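Side-chain contacts in uncharacterized protein (Bacteroides ovatus, PDB 4QEY), which is of unknown function but adopts an antiparallel beta-sandwich and belongs to a family related to PLAT/LH2 and C2-like calcium-binding lipoproteins: residues 26-31 / 93-98; 53-58 / 63-68. All coordinates share one frame; numbering follows the deposited sequence.

Contact 1: residues 26-31 / 93-98. With EDO (1,2-ethanediol), chain M; EDO (1,2-ethanediol), chain N.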
loop_
_atom_site.group_PDB
_atom_site.type_symbol
_atom_site.label_atom_id
_atom_site.label_comp_id
_atom_site.label_asym_id
_atom_site.label_seq_id
_atom_site.Cartn_x
_atom_site.Cartn_y
_atom_site.Cartn_z
ATOM N N PHE A 26 9.356 -13.585 0.670
ATOM C CA PHE A 26 9.236 -12.315 1.371
ATOM C C PHE A 26 7.979 -12.305 2.205
ATOM O O PHE A 26 7.104 -13.145 1.999
ATOM C CB PHE A 26 9.210 -11.140 0.358
ATOM C CG PHE A 26 10.455 -10.969 -0.485
ATOM C CD1 PHE A 26 10.598 -11.650 -1.692
ATOM C CD2 PHE A 26 11.477 -10.113 -0.082
ATOM C CE1 PHE A 26 11.744 -11.491 -2.470
ATOM C CE2 PHE A 26 12.639 -9.971 -0.853
ATOM C CZ PHE A 26 12.757 -10.653 -2.041
ATOM N N ASP A 27 7.910 -11.364 3.158
ATOM C CA ASP A 27 6.748 -10.977 3.959
ATOM C C ASP A 27 6.443 -9.517 3.647
ATOM O O ASP A 27 7.311 -8.681 3.834
ATOM C CB ASP A 27 6.938 -11.210 5.466
ATOM C CG ASP A 27 6.937 -12.640 5.950
ATOM O OD1 ASP A 27 6.409 -13.517 5.229
ATOM O OD2 ASP A 27 7.398 -12.874 7.077
ATOM N N LEU A 28 5.268 -9.224 3.094
ATOM C CA LEU A 28 4.794 -7.873 2.797
ATOM C C LEU A 28 3.740 -7.513 3.827
ATOM O O LEU A 28 2.721 -8.217 3.945
ATOM C CB LEU A 28 4.246 -7.740 1.350
ATOM C CG LEU A 28 3.608 -6.408 0.968
ATOM C CD1 LEU A 28 4.637 -5.257 1.006
ATOM C CD2 LEU A 28 2.976 -6.490 -0.382
ATOM N N ASN A 29 4.013 -6.452 4.609
ATOM C CA ASN A 29 3.123 -5.943 5.649
ATOM C C ASN A 29 2.757 -4.539 5.280
ATOM O O ASN A 29 3.652 -3.733 5.019
ATOM C CB ASN A 29 3.784 -6.027 7.031
ATOM C CG ASN A 29 4.356 -7.389 7.315
ATOM O OD1 ASN A 29 3.625 -8.367 7.502
ATOM N ND2 ASN A 29 5.688 -7.490 7.263
ATOM N N ILE A 30 1.457 -4.253 5.148
ATOM C CA ILE A 30 1.031 -2.920 4.733
ATOM C C ILE A 30 -0.056 -2.409 5.704
ATOM O O ILE A 30 -0.821 -3.180 6.278
ATOM C CB ILE A 30 0.579 -2.842 3.253
ATOM C CG1 ILE A 30 -0.530 -3.846 2.926
ATOM C CG2 ILE A 30 1.768 -3.041 2.300
ATOM C CD1 ILE A 30 -1.003 -3.893 1.406
ATOM N N ALA A 31 -0.026 -1.097 5.948
ATOM C CA ALA A 31 -0.965 -0.396 6.803
ATOM C C ALA A 31 -1.487 0.829 6.081
ATOM O O ALA A 31 -0.708 1.573 5.491
ATOM C CB ALA A 31 -0.306 -0.016 8.124
ATOM N N LEU A 93 11.557 -9.292 -5.414
ATOM C CA LEU A 93 10.193 -8.852 -5.183
ATOM C C LEU A 93 10.022 -7.501 -5.813
ATOM O O LEU A 93 10.816 -6.599 -5.566
ATOM C CB LEU A 93 9.775 -8.811 -3.702
ATOM C CG LEU A 93 8.254 -8.625 -3.477
ATOM C CD1 LEU A 93 7.506 -9.908 -3.762
ATOM C CD2 LEU A 93 7.952 -8.197 -2.077
ATOM N N LYS A 94 8.984 -7.368 -6.632
ATOM C CA LYS A 94 8.601 -6.122 -7.282
ATOM C C LYS A 94 7.372 -5.593 -6.590
ATOM O O LYS A 94 6.396 -6.332 -6.423
ATOM C CB LYS A 94 8.355 -6.319 -8.792
ATOM C CG LYS A 94 9.431 -5.875 -9.731
ATOM C CD LYS A 94 8.855 -5.915 -11.136
ATOM C CE LYS A 94 9.897 -5.681 -12.201
ATOM N NZ LYS A 94 9.337 -5.883 -13.565
ATOM N N ILE A 95 7.425 -4.333 -6.150
ATOM C CA ILE A 95 6.323 -3.653 -5.465
ATOM C C ILE A 95 5.943 -2.398 -6.214
ATOM O O ILE A 95 6.821 -1.618 -6.579
ATOM C CB ILE A 95 6.730 -3.317 -3.989
ATOM C CG1 ILE A 95 6.946 -4.587 -3.123
ATOM C CG2 ILE A 95 5.771 -2.334 -3.298
ATOM C CD1 ILE A 95 5.691 -5.446 -2.851
ATOM N N SER A 96 4.638 -2.197 -6.432
ATOM C CA SER A 96 4.140 -0.945 -6.984
ATOM C C SER A 96 3.078 -0.410 -6.028
ATOM O O SER A 96 2.219 -1.171 -5.567
ATOM C CB SER A 96 3.617 -1.080 -8.414
ATOM O OG SER A 96 2.330 -1.669 -8.494
ATOM N N VAL A 97 3.204 0.867 -5.652
ATOM C CA VAL A 97 2.252 1.549 -4.774
ATOM C C VAL A 97 1.701 2.726 -5.578
ATOM O O VAL A 97 2.458 3.647 -5.888
ATOM C CB VAL A 97 2.854 1.977 -3.411
ATOM C CG1 VAL A 97 1.762 2.496 -2.492
ATOM C CG2 VAL A 97 3.614 0.826 -2.739
ATOM N N ILE A 98 0.420 2.662 -5.983
ATOM C CA ILE A 98 -0.172 3.725 -6.803
ATOM C C ILE A 98 -1.316 4.391 -6.021
ATOM O O ILE A 98 -2.244 3.721 -5.556
ATOM C CB ILE A 98 -0.651 3.239 -8.199
ATOM C CG1 ILE A 98 0.446 2.420 -8.917
ATOM C CG2 ILE A 98 -1.037 4.438 -9.045
ATOM C CD1 ILE A 98 -0.019 1.645 -10.138
HETATM C C1 EDO M . 4.136 -15.319 1.600
HETATM O O1 EDO M . 5.560 -15.244 1.609
HETATM C C2 EDO M . 3.544 -15.276 3.048
HETATM O O2 EDO M . 3.904 -14.058 3.694
HETATM C C1 EDO N . 4.547 -4.602 -10.110
HETATM O O1 EDO N . 4.710 -5.388 -8.945
HETATM C C2 EDO N . 3.032 -4.553 -10.431
HETATM O O2 EDO N . 2.462 -5.860 -10.612
#
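F26 and L93 make the closest approach of this contact: the L93 CB methylene sits over one face of the phenyl ring, 3.5 Å from F26 CE1. The geometry is that of a CH-pi contact, since CB lies 3.6 Å from the ring centroid and 17° off the normal. The side chains of F26 and L93 run antiparallel alongside one another, so the leucine methyls trail toward the root of the phenylalanine, with L93 CD2 4.0 Å from F26 CB. F26 reaches this position with CG anti to its own carbonyl carbon (chi1 -63°). Two residues further on, L28 and I95 meet tip to tip, L28 CD2 lying 3.8 Å from I95 CD1 and L28 CD1 4.0 Å from that same methyl. V82 touches F26, L28 and L93, so a third strand, 73-84, joins the same buried packing. Shortening F26 to an alanine is likely to deprive L93 CB of the aromatic face it rests on and to open a gap beside V82.

The intervening residues are more polar and less buried. D27 OD1 accepts a hydrogen bond from O2 of one 1,2-ethanediol (3.0 Å), while K94 O receives only a weak one from O1 of another; both molecules probably came from the crystallisation liquor. The amide of N29 bonds instead to K59 N through OD1 and to S81 OG through ND2.

The CA atoms are 7.5 Å apart for F26 and L93, and 9.4 Å apart for L28 and I95, too far for backbone pairing. Such spacing, bridged by every second side chain, is characteristic of two sheets packed face to face, here strand 26-36 of one against strand 92-101 of the other in a beta-sandwich consistent with the PLAT and C2-like relatives.

Contact 2: residues 53-58 / 63-68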
loop_
_atom_site.group_PDB
_atom_site.type_symbol
_atom_site.label_atom_id
_atom_site.label_comp_id
_atom_site.label_asym_id
_atom_site.label_seq_id
_atom_site.Cartn_x
_atom_site.Cartn_y
_atom_site.Cartn_z
ATOM N N ASP A 53 -11.663 1.661 10.276
ATOM C CA ASP A 53 -11.070 2.995 10.161
ATOM C C ASP A 53 -9.539 2.939 10.031
ATOM O O ASP A 53 -8.881 3.967 9.871
ATOM C CB ASP A 53 -11.461 3.827 11.374
ATOM C CG ASP A 53 -12.957 3.968 11.574
ATOM O OD1 ASP A 53 -13.704 3.791 10.593
ATOM O OD2 ASP A 53 -13.381 4.221 12.724
ATOM N N SER A 54 -8.984 1.745 10.106
ATOM C CA SER A 54 -7.571 1.439 9.888
ATOM C C SER A 54 -7.509 0.108 9.175
ATOM O O SER A 54 -8.250 -0.797 9.562
ATOM C CB SER A 54 -6.784 1.425 11.198
ATOM O OG SER A 54 -7.033 0.236 11.932
ATOM N N TYR A 55 -6.680 -0.030 8.139
ATOM C CA TYR A 55 -6.606 -1.304 7.436
ATOM C C TYR A 55 -5.158 -1.792 7.451
ATOM O O TYR A 55 -4.271 -1.195 6.851
ATOM C CB TYR A 55 -7.176 -1.178 6.020
ATOM C CG TYR A 55 -7.206 -2.462 5.236
ATOM C CD1 TYR A 55 -7.769 -3.620 5.778
ATOM C CD2 TYR A 55 -6.824 -2.489 3.895
ATOM C CE1 TYR A 55 -7.817 -4.805 5.053
ATOM C CE2 TYR A 55 -6.911 -3.660 3.143
ATOM C CZ TYR A 55 -7.418 -4.812 3.724
ATOM O OH TYR A 55 -7.504 -5.966 2.987
ATOM N N LEU A 56 -4.927 -2.833 8.230
ATOM C CA LEU A 56 -3.618 -3.455 8.439
ATOM C C LEU A 56 -3.630 -4.891 7.909
ATOM O O LEU A 56 -4.458 -5.697 8.338
ATOM C CB LEU A 56 -3.254 -3.423 9.933
ATOM C CG LEU A 56 -2.665 -2.107 10.532
ATOM C CD1 LEU A 56 -3.583 -0.869 10.384
ATOM C CD2 LEU A 56 -2.397 -2.277 12.001
ATOM N N VAL A 57 -2.769 -5.193 6.926
ATOM C CA VAL A 57 -2.645 -6.530 6.344
ATOM C C VAL A 57 -1.217 -7.052 6.592
ATOM O O VAL A 57 -0.256 -6.517 6.034
ATOM C CB VAL A 57 -3.000 -6.572 4.830
ATOM C CG1 VAL A 57 -3.200 -8.014 4.353
ATOM C CG2 VAL A 57 -4.237 -5.748 4.526
ATOM N N ASN A 58 -1.080 -8.076 7.430
ATOM C CA ASN A 58 0.216 -8.717 7.677
ATOM C C ASN A 58 0.383 -9.875 6.729
ATOM O O ASN A 58 -0.589 -10.598 6.487
ATOM C CB ASN A 58 0.350 -9.184 9.127
ATOM C CG ASN A 58 0.508 -8.075 10.126
ATOM O OD1 ASN A 58 1.155 -7.045 9.885
ATOM N ND2 ASN A 58 0.006 -8.319 11.315
ATOM N N ASN A 63 -1.902 -10.662 -4.780
ATOM C CA ASN A 63 -0.970 -9.939 -5.657
ATOM C C ASN A 63 -1.351 -8.465 -5.763
ATOM O O ASN A 63 -0.542 -7.652 -6.219
ATOM C CB ASN A 63 -0.928 -10.574 -7.045
ATOM C CG ASN A 63 -0.211 -11.910 -7.045
ATOM O OD1 ASN A 63 1.023 -11.987 -6.935
ATOM N ND2 ASN A 63 -0.965 -12.998 -7.170
ATOM N N LYS A 64 -2.572 -8.127 -5.332
ATOM C CA LYS A 64 -3.111 -6.775 -5.368
ATOM C C LYS A 64 -3.972 -6.532 -4.120
ATOM O O LYS A 64 -4.813 -7.358 -3.770
ATOM C CB LYS A 64 -3.916 -6.581 -6.673
ATOM C CG LYS A 64 -4.478 -5.192 -6.942
ATOM C CD LYS A 64 -5.287 -5.200 -8.237
ATOM C CE LYS A 64 -5.979 -3.889 -8.546
ATOM N NZ LYS A 64 -6.746 -3.947 -9.822
ATOM N N ILE A 65 -3.718 -5.419 -3.431
ATOM C CA ILE A 65 -4.480 -4.957 -2.264
ATOM C C ILE A 65 -4.876 -3.533 -2.545
ATOM O O ILE A 65 -4.044 -2.724 -2.944
ATOM C CB ILE A 65 -3.736 -5.113 -0.896
ATOM C CG1 ILE A 65 -3.527 -6.583 -0.539
ATOM C CG2 ILE A 65 -4.496 -4.410 0.251
ATOM C CD1 ILE A 65 -4.816 -7.463 -0.200
ATOM N N SER A 66 -6.146 -3.234 -2.336
ATOM C CA SER A 66 -6.708 -1.912 -2.540
ATOM C C SER A 66 -7.410 -1.427 -1.283
ATOM O O SER A 66 -8.023 -2.217 -0.554
ATOM C CB SER A 66 -7.679 -1.937 -3.714
ATOM O OG SER A 66 -8.292 -0.673 -3.892
ATOM N N CYS A 67 -7.316 -0.121 -1.041
ATOM C CA CYS A 67 -7.984 0.546 0.066
ATOM C C CYS A 67 -8.427 1.941 -0.397
ATOM O O CYS A 67 -7.659 2.632 -1.059
ATOM C CB CYS A 67 -7.082 0.603 1.292
ATOM S SG CYS A 67 -7.923 1.169 2.783
ATOM N N GLN A 68 -9.679 2.329 -0.101
ATOM C CA GLN A 68 -10.222 3.636 -0.497
ATOM C C GLN A 68 -11.153 4.227 0.568
ATOM O O GLN A 68 -11.676 3.500 1.409
ATOM C CB GLN A 68 -10.990 3.530 -1.833
ATOM C CG GLN A 68 -12.273 2.701 -1.760
ATOM C CD GLN A 68 -12.835 2.380 -3.101
ATOM O OE1 GLN A 68 -12.215 1.692 -3.903
ATOM N NE2 GLN A 68 -14.070 2.780 -3.327
#
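I65 meets Y55 through its CG2 methyl, which approaches the CE2 corner of the tyrosine ring to 3.8 Å. That branch stands anti to the I65 backbone nitrogen. The two side chains meet at a slant, and the same methyl has a looser neighbour in V57 CG2, at 4.5 Å. V57 also lies over one face of the Y55 ring, its CG2 offset toward the rim, so isoleucine, valine and tyrosine form a continuous apolar patch. I30 and F32 of strand 26-36 touch I65 as well.

At S66 the side chain turns away, its CB directed off the 53-58 segment, and what it offers instead is its carbonyl: S66 O is 4.1 Å from Y55 CE2. The strand axes, 9.6 Å apart at closest approach and at 168° to each other, run nearly antiparallel but too distant to pair. They are edge strands of opposite sheets of the beta-sandwich, each bonded to its own neighbour: Y55 and V57 pair with F32 and I30, whereas I65 and C67 pair with V17 and I15.

C67 returns to the interface. Its SG lies 4.0 Å from Y55 CD2 and 5.1 Å from the ring centroid, 63° off the normal, an oblique sulfur-aromatic contact. With CG anti to its backbone nitrogen (chi1 -177°), Y55 extends across the C67-to-I65 span, its CD2 near the cysteine and its CE2 near the isoleucine. L43 of the short strand 43-44 touches both Y55 and C67.

Overall arrangement
Contacts 1 and 2 bridge the same two sheets at different places, their centres about 11 Å apart and each about 7 Å from the centre of the chain. Contact 2 is nested inside the loop closed by contact 1. On one sheet, strands 26-36 and 55-57 are direct neighbours, with V57 N 2.9 Å from I30 O in a probable hydrogen bond; on the other, strand 13-21 separates strand 64-68 from strand 92-101. Apolar packing runs on between the contacts, since I30 CD1 lies 3.7 Å from I65 CG2. The ethanediol molecules accompany contact 1, probably derive from crystallisation, and by themselves are no evidence of a functional site.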